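Local coordinates for Keto/oxoacid ferredoxin oxidoreductase, gamma subunit (Geobacter sulfurreducens, PDB 3ON3), which probably takes part, as the gamma subunit of a keto/oxoacid:ferredoxin oxidoreductase, in the oxidation of 2-oxo acids with ferredoxin as electron acceptor, at residues E128-I133 with R168-M173; V23-A28 with V134-M139; G14-I19 with A76-A81; Y6-S11 with T143-K148; G93-D98 with K104-N109. All coordinates share one frame; numbering follows the deposited sequence.

Contact 1. Residues E128-I133 with R168-M173; sequences EIVANI and RKAFQM
V130 and I133 pack on A170 and F171 in a helix-helix contact: the start of helix 131-143 leans against the side of helix 164-181. V130 sits at the N-cap position and I133 in the first turn, and both side chains touch the methyl of A170, approaching it roughly at right angles to each other. V130 meets it through CG2, 3.8 Å from A170 CB, while I133 CG2 lies 4.0 Å from the same A170 CB. The backbones come close, the CA atoms of I133 and F171 being 5.4 Å apart, as a small alanine at the contact would allow. All four touching residues are buried, and the meeting is wholly apolar.

The solvent side of helix 164-181 is polar. R168 and Q172 are directed away from the contact: R168 pairs with E152 through its guanidinium group, and the amide of Q172 reaches K148 and E176. K169 is exposed at the flank. On the other segment E128 and I129 are also exposed, in the short 3-10 turn that leads into V130.

F171 has two jobs. With CG anti to the backbone N (chi1 168°), the ring swings off toward A151, E152 and V155 of helix 148-157, and CB stays behind for this contact. The I133 and F171 side chains cross at about a right angle, and I133 CG2 rests 3.8 Å from F171 N and 3.9 Å from F171 CB.

Contact 2. Residues V23-A28 with V134-M139; sequences VIMAEA and VALGAM
No ring or other planar side chain stands between I24, M25 and L136; the flat group that matters here, the phenyl ring of F10, comes in from strand 6-12. I8 CG2 lies over one face of that ring, offset toward its rim, and M25, L136 and M139 all touch F10, which joins the helix pair to the sheet. The contact itself is apolar. Helix 18-32 offers I24 and M25, a selenomethionine, while helix 131-143 answers with the branched end of L136. A chi1 of -172° carries L136 CG away from its own backbone N, and the leucine stretches out from its helix to divide its two methyls between the neighbours. The firm half is the isoleucine: L136 CD1 lies 4.1 Å from I24 CG2. The other methyl, CD2, faces M25, whose chain is bent at chi2 and chi3; M25 CG is modelled too close to that methyl, and the placement of the selenomethionine against L136 is uncertain. The backbones stay apart, the nearest CA atoms, of M25 and L136, being 7.6 Å from each other, and the side chains bridge that distance. Replacing L136 by an alanine removes both methyls and is likely to leave I24 CG2 facing a gap between the helices. A154 and V155 of helix 148-157 close round I24, and V155 also reaches L136. With every touching residue buried and apolar, cohesion here rests on van der Waals fit and the exclusion of water, not on directional bonds.

Contact 3. Residues G14-I19 with A76-A81; sequences GGQGLI and ALTQEA. With SO4 (sulfate ion), chain D.
Q16 and L77 are brought side by side by matching torsions: in each, CG stands beside the backbone N (chi1 -74° and -73°) and the chain then runs out extended. The two side chains slide past each other in opposite directions, which sets the carboxamide of Q16 alongside the leucine. Q16 OE1 lies 3.4 Å from L77 CB and 3.6 Å from L77 CD1, and Q16 NE2 also comes within 4.1 Å of T78 CG2. The polar bond of OE1 is made back within its own loop, to the backbone N of A13. An alanine at Q16 lacks the carboxamide, which would probably leave A13 N without this acceptor and take away the group packed against L77 CB. Across the contact T78 caps helix 79-85, its OG1 accepting from A81 N at 3.0 Å.

The other side of the loop cradles a sulfate, probably from the crystallisation liquor. G17 N donates to its O1 at 3.0 Å and I19 N to its O3 at 3.2 Å, with a weak, bent bond from L18 N to O3. R158 of the second subunit also binds the ion; the very short approach of G14 O to it is doubtful. A glycine-rich turn between strand 6-12 and helix 18-32, its N-H groups collecting on an anion at the helix start, resembles the phosphate-binding loops of Rossmann-like folds, though what binds here naturally is not established.

Contact 4. Residues Y6-S11 with T143-K148; sequences YEIRFS and TGVVSK
Y6 and I8 of strand 6-12 make a largely apolar contact, on one side of the central sheet, with T143 at the end of helix 131-143 and V145 in the loop that follows, before helix 148-157. V145 gives one methyl to each of the two strand residues. CG2 comes obliquely to the tyrosine ring, 3.8 Å from Y6 CD2, while V145 CG1 meets I8 CD1 tip to tip at 3.7 Å. That same I8 CD1 lies at the edge of the Y6 ring, in its plane. The ring of Y6, swung away from the backbone N by a chi1 of -174°, reaches across to the end of the helix, where Y6 OH stands 3.2 Å from T143 CG2.

T143 OG1 is turned to other work. It accepts from V145 N at 3.3 Å in an ST turn and bonds back to M139 O, while G144 breaks the helix with a positive phi.

The threonine thus spends its hydroxyl on shaping the turn and turns its methyl to the Y6 hydroxyl. Polar groups fix the loop's shape; between these segments the contact is by packing, including that of the tyrosine hydroxyl against a methyl.

Contact 5. Residues G93-D98 with K104-N109; sequences GVLLVD and KLPPGN
The contact belongs to the loop that carries the chain from strand 93-98 to its parallel neighbour 111-115, the outermost strand on this side of the sheet within the chain. Where a Rossmann-like fold often places a helix in such a crossover, L105 and P106 in extended loop structure pass along the face of the strand that bears L95 and V97. L95 is the main partner. Its chi1 of 172° takes the side chain away from its own backbone N and directs CD2 to the proline ring, and the two side chains meet tip to tip. L95 CD2 lies 3.7 Å from P106 CG and 4.2 Å from P106 CD, so one methyl rests against the far corner of the ring.

Two residues along the strand, V97 makes a lighter contact, its CG2 standing 4.3 Å from L105 CD1. L105 is exposed, and its methyl reaches in at the border of the patch. The patch does not stand alone: T112 and L74 flank L95 within the sheet, A114 and V102 adjoin V97, and S86 touches P106. L96, on the opposite face of the strand, packs against A138, M139 and L142 of helix 131-143.

Polar bonds hold the loop at other points. K104 O receives a bond from Q79 NE2, and D98 OD1 accepts from L101 N where the loop leaves the strand. This is a light apolar cover, with a small shared surface of 136 Å²: L95 is covered in part by P106, and V97 only lightly by L105, while the backbone is held at K104 O by Q79 and at L101 N by D98.

Contact 2 lies deepest, nearest the centre of the chain, and contact 1 is equally buried; both use helix 131-143 and touch through F171 against G137 and L136. Contact 4 continues that apolar packing to the sheet, since M25 lies against F10 and V145. Contacts 3, 4 and 5 are partly buried. Contact 3 sits toward the strand ends and contact 5 at the sheet's outer edge loop: A76 N bonds to L96 O in the sheet, and Q79, at the start of helix 79-85, bonds K104 O in the loop of contact 5. The chemistry changes accordingly. Contacts 1 and 2 are apolar, 4 and 5 pack strand side chains against loops, and contact 3 alone holds an anion. N132 of contact 1 bonds G17 O in that loop.

Contact 1. Residues E128-I133 with R168-M173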
# COMPACT_ATOMS: atom_id res chain seq x y z
N GLU B 128 -20.84 -2.05 0.14
CA GLU B 128 -20.32 -0.77 0.61
C GLU B 128 -18.79 -0.65 0.59
O GLU B 128 -18.24 0.35 0.15
CB GLU B 128 -20.86 -0.49 2.02
CG GLU B 128 -20.85 0.96 2.43
CD GLU B 128 -21.33 1.16 3.87
OE1 GLU B 128 -21.64 2.31 4.24
OE2 GLU B 128 -21.40 0.16 4.62
N ILE B 129 -18.09 -1.67 1.09
CA ILE B 129 -16.64 -1.61 1.20
C ILE B 129 -15.88 -1.37 -0.10
O ILE B 129 -14.69 -1.05 -0.07
CB ILE B 129 -16.04 -2.88 1.84
CG1 ILE B 129 -16.52 -4.12 1.09
CG2 ILE B 129 -16.37 -2.95 3.32
CD1 ILE B 129 -16.06 -5.43 1.72
N VAL B 130 -16.53 -1.55 -1.24
CA VAL B 130 -15.79 -1.37 -2.49
C VAL B 130 -15.94 0.04 -3.02
O VAL B 130 -15.66 0.30 -4.20
CB VAL B 130 -16.08 -2.48 -3.54
CG1 VAL B 130 -15.68 -3.87 -2.96
CG2 VAL B 130 -17.54 -2.45 -4.00
N ALA B 131 -16.35 0.95 -2.14
CA ALA B 131 -16.52 2.36 -2.52
C ALA B 131 -15.23 2.91 -3.10
O ALA B 131 -15.26 3.69 -4.05
CB ALA B 131 -17.01 3.19 -1.35
N ASN B 132 -14.10 2.49 -2.55
CA ASN B 132 -12.80 2.86 -3.09
C ASN B 132 -12.58 2.42 -4.53
O ASN B 132 -11.82 3.04 -5.25
CB ASN B 132 -11.67 2.32 -2.21
CG ASN B 132 -11.68 0.80 -2.10
OD1 ASN B 132 -12.73 0.15 -2.17
ND2 ASN B 132 -10.50 0.22 -1.93
N ILE B 133 -13.25 1.33 -4.94
CA ILE B 133 -13.14 0.82 -6.32
C ILE B 133 -13.97 1.69 -7.24
O ILE B 133 -13.54 2.06 -8.31
CB ILE B 133 -13.58 -0.68 -6.45
CG1 ILE B 133 -12.81 -1.57 -5.47
CG2 ILE B 133 -13.37 -1.20 -7.89
CD1 ILE B 133 -11.29 -1.35 -5.47
N ARG B 168 -15.66 -5.58 -10.62
CA ARG B 168 -15.79 -5.14 -12.01
C ARG B 168 -16.94 -4.14 -12.14
O ARG B 168 -16.78 -3.09 -12.74
CB ARG B 168 -16.00 -6.33 -12.97
CG ARG B 168 -16.72 -5.95 -14.27
CD ARG B 168 -15.89 -5.07 -15.21
NE ARG B 168 -16.73 -4.54 -16.28
CZ ARG B 168 -16.29 -3.95 -17.40
NH1 ARG B 168 -15.00 -3.82 -17.64
NH2 ARG B 168 -17.16 -3.50 -18.29
N LYS B 169 -18.09 -4.49 -11.57
CA LYS B 169 -19.26 -3.62 -11.57
C LYS B 169 -19.00 -2.27 -10.89
O LYS B 169 -19.39 -1.22 -11.40
CB LYS B 169 -20.46 -4.34 -10.92
CG LYS B 169 -21.78 -3.58 -11.05
CD LYS B 169 -22.93 -4.39 -10.46
CE LYS B 169 -24.26 -3.66 -10.59
NZ LYS B 169 -24.59 -3.42 -12.03
N ALA B 170 -18.34 -2.30 -9.74
CA ALA B 170 -18.02 -1.08 -9.01
C ALA B 170 -17.12 -0.18 -9.85
O ALA B 170 -17.33 1.03 -9.93
CB ALA B 170 -17.33 -1.42 -7.66
N PHE B 171 -16.11 -0.79 -10.45
CA PHE B 171 -15.16 -0.05 -11.26
C PHE B 171 -15.87 0.59 -12.47
O PHE B 171 -15.68 1.77 -12.75
CB PHE B 171 -14.04 -0.98 -11.72
CG PHE B 171 -13.15 -0.40 -12.79
CD1 PHE B 171 -12.16 0.53 -12.47
CD2 PHE B 171 -13.28 -0.80 -14.12
CE1 PHE B 171 -11.33 1.05 -13.45
CE2 PHE B 171 -12.46 -0.27 -15.12
CZ PHE B 171 -11.48 0.65 -14.79
N GLN B 172 -16.67 -0.21 -13.18
CA GLN B 172 -17.39 0.25 -14.36
C GLN B 172 -18.32 1.41 -14.00
O GLN B 172 -18.35 2.43 -14.68
CB GLN B 172 -18.18 -0.91 -14.99
CG GLN B 172 -19.02 -0.52 -16.19
CD GLN B 172 -18.21 0.21 -17.25
OE1 GLN B 172 -17.08 -0.15 -17.55
NE2 GLN B 172 -18.80 1.24 -17.81
N MSE B 173 -19.07 1.24 -12.92
CA MSE B 173 -20.01 2.26 -12.48
C MSE B 173 -19.36 3.55 -12.01
O MSE B 173 -19.89 4.64 -12.29
CB MSE B 173 -20.92 1.72 -11.38
CG MSE B 173 -21.80 0.57 -11.85
SE MSE B 173 -23.37 0.35 -10.72
CE MSE B 173 -24.33 1.96 -11.25

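Contact 2. Residues V23-A28 with V134-M139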
# COMPACT_ATOMS: atom_id res chain seq x y z
N VAL B 23 -2.46 1.84 -4.42
CA VAL B 23 -1.68 0.72 -4.94
C VAL B 23 -2.17 0.27 -6.33
O VAL B 23 -1.37 0.12 -7.25
CB VAL B 23 -1.66 -0.45 -3.97
CG1 VAL B 23 -1.21 -1.70 -4.69
CG2 VAL B 23 -0.76 -0.12 -2.76
N ILE B 24 -3.47 0.05 -6.45
CA ILE B 24 -4.09 -0.26 -7.74
C ILE B 24 -3.72 0.75 -8.84
O ILE B 24 -3.32 0.37 -9.95
CB ILE B 24 -5.61 -0.37 -7.59
CG1 ILE B 24 -5.96 -1.59 -6.73
CG2 ILE B 24 -6.27 -0.48 -8.96
CD1 ILE B 24 -7.42 -1.68 -6.38
N MSE B 25 -3.84 2.04 -8.54
CA MSE B 25 -3.46 3.08 -9.50
C MSE B 25 -1.99 3.01 -9.91
O MSE B 25 -1.67 3.20 -11.08
CB MSE B 25 -3.74 4.49 -8.95
CG MSE B 25 -5.10 5.05 -9.30
SE MSE B 25 -5.40 5.44 -11.19
CE MSE B 25 -3.56 5.83 -11.69
N ALA B 26 -1.10 2.76 -8.94
CA ALA B 26 0.33 2.67 -9.22
C ALA B 26 0.66 1.47 -10.14
O ALA B 26 1.48 1.58 -11.06
CB ALA B 26 1.15 2.62 -7.90
N GLU B 27 0.04 0.33 -9.87
CA GLU B 27 0.26 -0.89 -10.65
C GLU B 27 -0.42 -0.84 -12.04
O GLU B 27 0.07 -1.44 -13.00
CB GLU B 27 -0.16 -2.13 -9.85
CG GLU B 27 0.78 -2.40 -8.65
CD GLU B 27 0.25 -3.41 -7.63
OE1 GLU B 27 -0.91 -3.84 -7.75
OE2 GLU B 27 1.00 -3.76 -6.68
N ALA B 28 -1.52 -0.09 -12.15
CA ALA B 28 -2.15 0.12 -13.45
C ALA B 28 -1.16 0.84 -14.34
O ALA B 28 -0.94 0.44 -15.47
CB ALA B 28 -3.42 0.93 -13.31
N VAL B 134 -15.18 2.02 -6.79
CA VAL B 134 -15.98 3.04 -7.46
C VAL B 134 -15.19 4.32 -7.72
O VAL B 134 -15.17 4.82 -8.84
CB VAL B 134 -17.22 3.40 -6.68
CG1 VAL B 134 -18.07 4.40 -7.48
CG2 VAL B 134 -18.02 2.15 -6.36
N ALA B 135 -14.53 4.84 -6.69
CA ALA B 135 -13.80 6.10 -6.80
C ALA B 135 -12.63 5.96 -7.77
O ALA B 135 -12.27 6.90 -8.47
CB ALA B 135 -13.30 6.52 -5.42
N LEU B 136 -12.06 4.77 -7.80
CA LEU B 136 -10.91 4.49 -8.64
C LEU B 136 -11.33 4.49 -10.11
O LEU B 136 -10.62 5.02 -10.97
CB LEU B 136 -10.33 3.14 -8.23
CG LEU B 136 -9.01 2.63 -8.80
CD1 LEU B 136 -9.20 2.13 -10.25
CD2 LEU B 136 -7.92 3.69 -8.69
N GLY B 137 -12.49 3.90 -10.38
CA GLY B 137 -13.08 3.94 -11.72
C GLY B 137 -13.35 5.39 -12.11
O GLY B 137 -13.07 5.83 -13.23
N ALA B 138 -13.88 6.14 -11.15
CA ALA B 138 -14.16 7.55 -11.40
C ALA B 138 -12.88 8.33 -11.69
O ALA B 138 -12.85 9.13 -12.62
CB ALA B 138 -14.91 8.16 -10.24
N MSE B 139 -11.83 8.07 -10.91
CA MSE B 139 -10.56 8.79 -11.03
C MSE B 139 -9.87 8.51 -12.36
O MSE B 139 -9.18 9.37 -12.90
CB MSE B 139 -9.59 8.40 -9.90
CG MSE B 139 -9.49 9.40 -8.79
SE MSE B 139 -9.06 11.24 -9.34
CE MSE B 139 -10.26 11.99 -8.04

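Contact 3. Residues G14-I19 with A76-A81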
# COMPACT_ATOMS: atom_id res chain seq x y z
N GLY B 14 -10.07 6.60 7.53
CA GLY B 14 -9.17 5.49 7.74
C GLY B 14 -9.54 4.16 7.14
O GLY B 14 -8.74 3.56 6.44
N GLY B 15 -10.74 3.67 7.41
CA GLY B 15 -11.07 2.35 6.89
C GLY B 15 -11.67 2.32 5.50
O GLY B 15 -12.44 1.41 5.17
N GLN B 16 -11.31 3.28 4.65
CA GLN B 16 -11.97 3.38 3.34
C GLN B 16 -11.24 2.71 2.17
O GLN B 16 -11.77 2.65 1.05
CB GLN B 16 -12.33 4.84 3.03
CG GLN B 16 -13.53 5.31 3.84
CD GLN B 16 -13.88 6.77 3.59
OE1 GLN B 16 -13.04 7.58 3.20
NE2 GLN B 16 -15.14 7.10 3.79
N GLY B 17 -10.05 2.17 2.44
CA GLY B 17 -9.27 1.47 1.43
C GLY B 17 -8.49 2.38 0.49
O GLY B 17 -8.31 2.08 -0.68
N LEU B 18 -8.03 3.50 1.03
CA LEU B 18 -7.30 4.50 0.25
C LEU B 18 -5.94 4.00 -0.20
O LEU B 18 -5.43 4.41 -1.24
CB LEU B 18 -7.14 5.77 1.08
CG LEU B 18 -8.38 6.49 1.62
CD1 LEU B 18 -9.32 6.88 0.49
CD2 LEU B 18 -9.11 5.64 2.65
N ILE B 19 -5.33 3.13 0.61
CA ILE B 19 -4.00 2.61 0.30
C ILE B 19 -4.14 1.70 -0.90
O ILE B 19 -3.37 1.80 -1.86
CB ILE B 19 -3.41 1.81 1.48
CG1 ILE B 19 -3.14 2.73 2.67
CG2 ILE B 19 -2.13 1.04 1.05
CD1 ILE B 19 -2.60 2.00 3.88
N ALA B 76 -11.68 13.12 -2.46
CA ALA B 76 -12.06 13.33 -1.07
C ALA B 76 -13.41 12.67 -0.78
O ALA B 76 -14.45 13.10 -1.27
CB ALA B 76 -12.12 14.82 -0.73
N LEU B 77 -13.39 11.61 0.03
CA LEU B 77 -14.62 10.89 0.35
C LEU B 77 -15.36 11.50 1.55
O LEU B 77 -16.53 11.20 1.79
CB LEU B 77 -14.33 9.40 0.57
CG LEU B 77 -14.01 8.57 -0.68
CD1 LEU B 77 -13.63 7.13 -0.30
CD2 LEU B 77 -15.18 8.58 -1.68
N THR B 78 -14.66 12.36 2.30
CA THR B 78 -15.25 13.05 3.46
C THR B 78 -14.99 14.55 3.42
O THR B 78 -13.99 14.99 2.84
CB THR B 78 -14.68 12.52 4.80
OG1 THR B 78 -13.32 12.96 4.95
CG2 THR B 78 -14.74 11.00 4.87
N GLN B 79 -15.88 15.32 4.03
CA GLN B 79 -15.74 16.78 4.18
C GLN B 79 -14.40 17.17 4.80
O GLN B 79 -13.71 18.08 4.33
CB GLN B 79 -16.88 17.33 5.06
CG GLN B 79 -16.95 18.85 5.13
CD GLN B 79 -17.24 19.48 3.78
OE1 GLN B 79 -18.33 19.32 3.24
NE2 GLN B 79 -16.27 20.20 3.24
N GLU B 80 -14.07 16.47 5.88
CA GLU B 80 -12.77 16.54 6.54
C GLU B 80 -11.57 16.43 5.59
O GLU B 80 -10.66 17.24 5.64
CB GLU B 80 -12.69 15.42 7.58
CG GLU B 80 -13.66 15.58 8.77
CD GLU B 80 -15.14 15.74 8.36
OE1 GLU B 80 -15.54 15.24 7.28
OE2 GLU B 80 -15.90 16.35 9.15
N ALA B 81 -11.59 15.42 4.72
CA ALA B 81 -10.53 15.23 3.73
C ALA B 81 -10.47 16.42 2.78
O ALA B 81 -9.39 16.92 2.44
CB ALA B 81 -10.77 13.95 2.96
S SO4 D . -6.82 2.09 4.52
O1 SO4 D . -8.13 1.47 4.66
O2 SO4 D . -5.85 1.04 4.23
O3 SO4 D . -6.81 3.06 3.44
O4 SO4 D . -6.46 2.79 5.75

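Contact 4. Residues Y6-S11 with T143-K148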
# COMPACT_ATOMS: atom_id res chain seq x y z
N TYR B 6 2.72 13.33 -12.69
CA TYR B 6 1.31 13.61 -12.45
C TYR B 6 0.93 12.96 -11.13
O TYR B 6 1.08 11.75 -10.97
CB TYR B 6 0.46 13.02 -13.58
CG TYR B 6 -1.01 13.37 -13.51
CD1 TYR B 6 -1.52 14.46 -14.21
CD2 TYR B 6 -1.90 12.61 -12.76
CE1 TYR B 6 -2.86 14.78 -14.18
CE2 TYR B 6 -3.24 12.94 -12.70
CZ TYR B 6 -3.72 14.02 -13.42
OH TYR B 6 -5.06 14.36 -13.38
N GLU B 7 0.42 13.76 -10.20
CA GLU B 7 0.14 13.30 -8.84
C GLU B 7 -1.34 13.24 -8.47
O GLU B 7 -2.09 14.21 -8.62
CB GLU B 7 0.87 14.18 -7.83
CG GLU B 7 0.56 13.79 -6.37
CD GLU B 7 1.38 14.56 -5.34
OE1 GLU B 7 2.15 15.47 -5.72
OE2 GLU B 7 1.25 14.24 -4.14
N ILE B 8 -1.76 12.10 -7.95
CA ILE B 8 -3.13 11.94 -7.52
C ILE B 8 -3.12 11.65 -6.02
O ILE B 8 -2.23 10.96 -5.52
CB ILE B 8 -3.80 10.75 -8.24
CG1 ILE B 8 -3.82 10.97 -9.75
CG2 ILE B 8 -5.20 10.49 -7.68
CD1 ILE B 8 -4.02 9.69 -10.57
N ARG B 9 -4.10 12.18 -5.29
CA ARG B 9 -4.25 11.80 -3.90
C ARG B 9 -5.65 11.28 -3.66
O ARG B 9 -6.63 11.81 -4.19
CB ARG B 9 -3.93 12.96 -2.96
CG ARG B 9 -2.56 13.52 -3.20
CD ARG B 9 -2.18 14.57 -2.17
NE ARG B 9 -1.06 15.36 -2.67
CZ ARG B 9 -0.47 16.33 -1.99
NH1 ARG B 9 -0.88 16.63 -0.77
NH2 ARG B 9 0.54 17.00 -2.55
N PHE B 10 -5.72 10.21 -2.88
CA PHE B 10 -6.98 9.61 -2.52
C PHE B 10 -7.14 9.88 -1.04
O PHE B 10 -6.37 9.36 -0.23
CB PHE B 10 -6.95 8.10 -2.78
CG PHE B 10 -6.61 7.72 -4.20
CD1 PHE B 10 -7.61 7.46 -5.12
CD2 PHE B 10 -5.28 7.62 -4.60
CE1 PHE B 10 -7.30 7.11 -6.43
CE2 PHE B 10 -4.96 7.25 -5.90
CZ PHE B 10 -5.97 6.99 -6.82
N SER B 11 -8.11 10.71 -0.69
CA SER B 11 -8.29 11.04 0.72
C SER B 11 -9.70 10.76 1.20
O SER B 11 -10.65 10.66 0.41
CB SER B 11 -7.88 12.50 1.02
OG SER B 11 -8.68 13.45 0.35
N THR B 143 -9.11 11.56 -15.05
CA THR B 143 -7.72 11.99 -15.26
C THR B 143 -7.15 11.53 -16.60
O THR B 143 -6.30 12.20 -17.19
CB THR B 143 -6.80 11.48 -14.14
OG1 THR B 143 -6.84 10.04 -14.09
CG2 THR B 143 -7.23 12.05 -12.80
N GLY B 144 -7.62 10.37 -17.06
CA GLY B 144 -7.04 9.70 -18.21
C GLY B 144 -5.57 9.40 -18.00
O GLY B 144 -4.83 9.30 -18.96
N VAL B 145 -5.13 9.23 -16.76
CA VAL B 145 -3.70 9.03 -16.51
C VAL B 145 -3.25 7.62 -16.93
O VAL B 145 -2.12 7.43 -17.40
CB VAL B 145 -3.28 9.37 -15.04
CG1 VAL B 145 -3.81 8.35 -14.05
CG2 VAL B 145 -1.78 9.47 -14.93
N VAL B 146 -4.15 6.64 -16.79
CA VAL B 146 -3.90 5.27 -17.23
C VAL B 146 -5.05 4.81 -18.12
O VAL B 146 -6.16 5.34 -18.00
CB VAL B 146 -3.77 4.29 -16.04
CG1 VAL B 146 -2.54 4.64 -15.19
CG2 VAL B 146 -5.04 4.30 -15.16
N SER B 147 -4.79 3.83 -18.99
CA SER B 147 -5.86 3.29 -19.82
C SER B 147 -6.88 2.61 -18.93
O SER B 147 -6.55 2.15 -17.83
CB SER B 147 -5.32 2.29 -20.86
OG SER B 147 -4.69 1.18 -20.23
N LYS B 148 -8.12 2.55 -19.39
CA LYS B 148 -9.17 1.85 -18.67
C LYS B 148 -8.77 0.38 -18.51
O LYS B 148 -9.01 -0.22 -17.46
CB LYS B 148 -10.52 1.98 -19.41
CG LYS B 148 -11.69 1.27 -18.71
CD LYS B 148 -12.94 1.16 -19.62
CE LYS B 148 -14.18 0.70 -18.85
NZ LYS B 148 -15.31 0.24 -19.75

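Contact 5. Residues G93-D98 with K104-N109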
# COMPACT_ATOMS: atom_id res chain seq x y z
N GLY B 93 -7.14 21.76 -11.33
CA GLY B 93 -6.90 20.35 -11.08
C GLY B 93 -8.21 19.62 -10.91
O GLY B 93 -9.26 20.23 -10.74
N VAL B 94 -8.14 18.29 -10.96
CA VAL B 94 -9.31 17.43 -10.84
C VAL B 94 -9.73 17.28 -9.38
O VAL B 94 -8.93 16.89 -8.53
CB VAL B 94 -9.06 16.04 -11.48
CG1 VAL B 94 -10.07 15.00 -10.99
CG2 VAL B 94 -9.09 16.14 -12.99
N LEU B 95 -10.98 17.59 -9.09
CA LEU B 95 -11.47 17.44 -7.74
C LEU B 95 -12.67 16.52 -7.73
O LEU B 95 -13.71 16.87 -8.23
CB LEU B 95 -11.83 18.79 -7.12
CG LEU B 95 -12.55 18.72 -5.77
CD1 LEU B 95 -11.72 17.96 -4.75
CD2 LEU B 95 -12.92 20.10 -5.24
N LEU B 96 -12.50 15.33 -7.18
CA LEU B 96 -13.58 14.35 -7.12
C LEU B 96 -13.97 14.13 -5.67
O LEU B 96 -13.14 13.74 -4.83
CB LEU B 96 -13.14 13.03 -7.75
CG LEU B 96 -14.05 11.81 -7.57
CD1 LEU B 96 -15.36 11.95 -8.38
CD2 LEU B 96 -13.32 10.53 -7.94
N VAL B 97 -15.24 14.37 -5.38
CA VAL B 97 -15.74 14.20 -4.02
C VAL B 97 -16.97 13.31 -4.00
O VAL B 97 -17.58 13.08 -5.04
CB VAL B 97 -16.04 15.57 -3.35
CG1 VAL B 97 -14.84 16.49 -3.46
CG2 VAL B 97 -17.27 16.24 -3.97
N ASP B 98 -17.32 12.79 -2.83
CA ASP B 98 -18.63 12.17 -2.65
C ASP B 98 -19.65 13.26 -2.33
O ASP B 98 -19.41 14.13 -1.48
CB ASP B 98 -18.61 11.11 -1.56
CG ASP B 98 -19.99 10.54 -1.27
OD1 ASP B 98 -20.89 11.32 -0.89
OD2 ASP B 98 -20.20 9.33 -1.44
N LYS B 104 -20.20 20.72 1.61
CA LYS B 104 -19.62 22.05 1.54
C LYS B 104 -18.39 22.03 0.64
O LYS B 104 -17.35 21.47 0.99
CB LYS B 104 -19.27 22.58 2.94
N LEU B 105 -18.53 22.64 -0.53
CA LEU B 105 -17.49 22.65 -1.54
C LEU B 105 -16.48 23.76 -1.27
O LEU B 105 -16.86 24.86 -0.86
CB LEU B 105 -18.12 22.85 -2.91
CG LEU B 105 -17.68 21.98 -4.08
CD1 LEU B 105 -17.51 20.52 -3.64
CD2 LEU B 105 -18.70 22.13 -5.20
N PRO B 106 -15.20 23.48 -1.53
CA PRO B 106 -14.09 24.40 -1.22
C PRO B 106 -14.09 25.68 -2.05
O PRO B 106 -14.66 25.71 -3.14
CB PRO B 106 -12.85 23.57 -1.57
CG PRO B 106 -13.32 22.57 -2.58
CD PRO B 106 -14.73 22.24 -2.17
N PRO B 107 -13.48 26.75 -1.53
CA PRO B 107 -13.21 27.90 -2.38
C PRO B 107 -12.08 27.53 -3.32
O PRO B 107 -11.18 26.77 -2.94
CB PRO B 107 -12.73 28.98 -1.39
CG PRO B 107 -13.12 28.48 -0.03
CD PRO B 107 -13.08 26.99 -0.13
N GLY B 108 -12.12 28.04 -4.55
CA GLY B 108 -11.07 27.76 -5.51
C GLY B 108 -11.62 27.30 -6.85
O GLY B 108 -12.74 26.81 -6.95
N ASN B 109 -10.81 27.49 -7.89
CA ASN B 109 -11.12 27.01 -9.22
C ASN B 109 -10.62 25.58 -9.43
O ASN B 109 -9.41 25.36 -9.45
CB ASN B 109 -10.48 27.92 -10.27
CG ASN B 109 -11.40 29.03 -10.73
OD1 ASN B 109 -12.29 29.46 -9.99
ND2 ASN B 109 -11.20 29.49 -11.96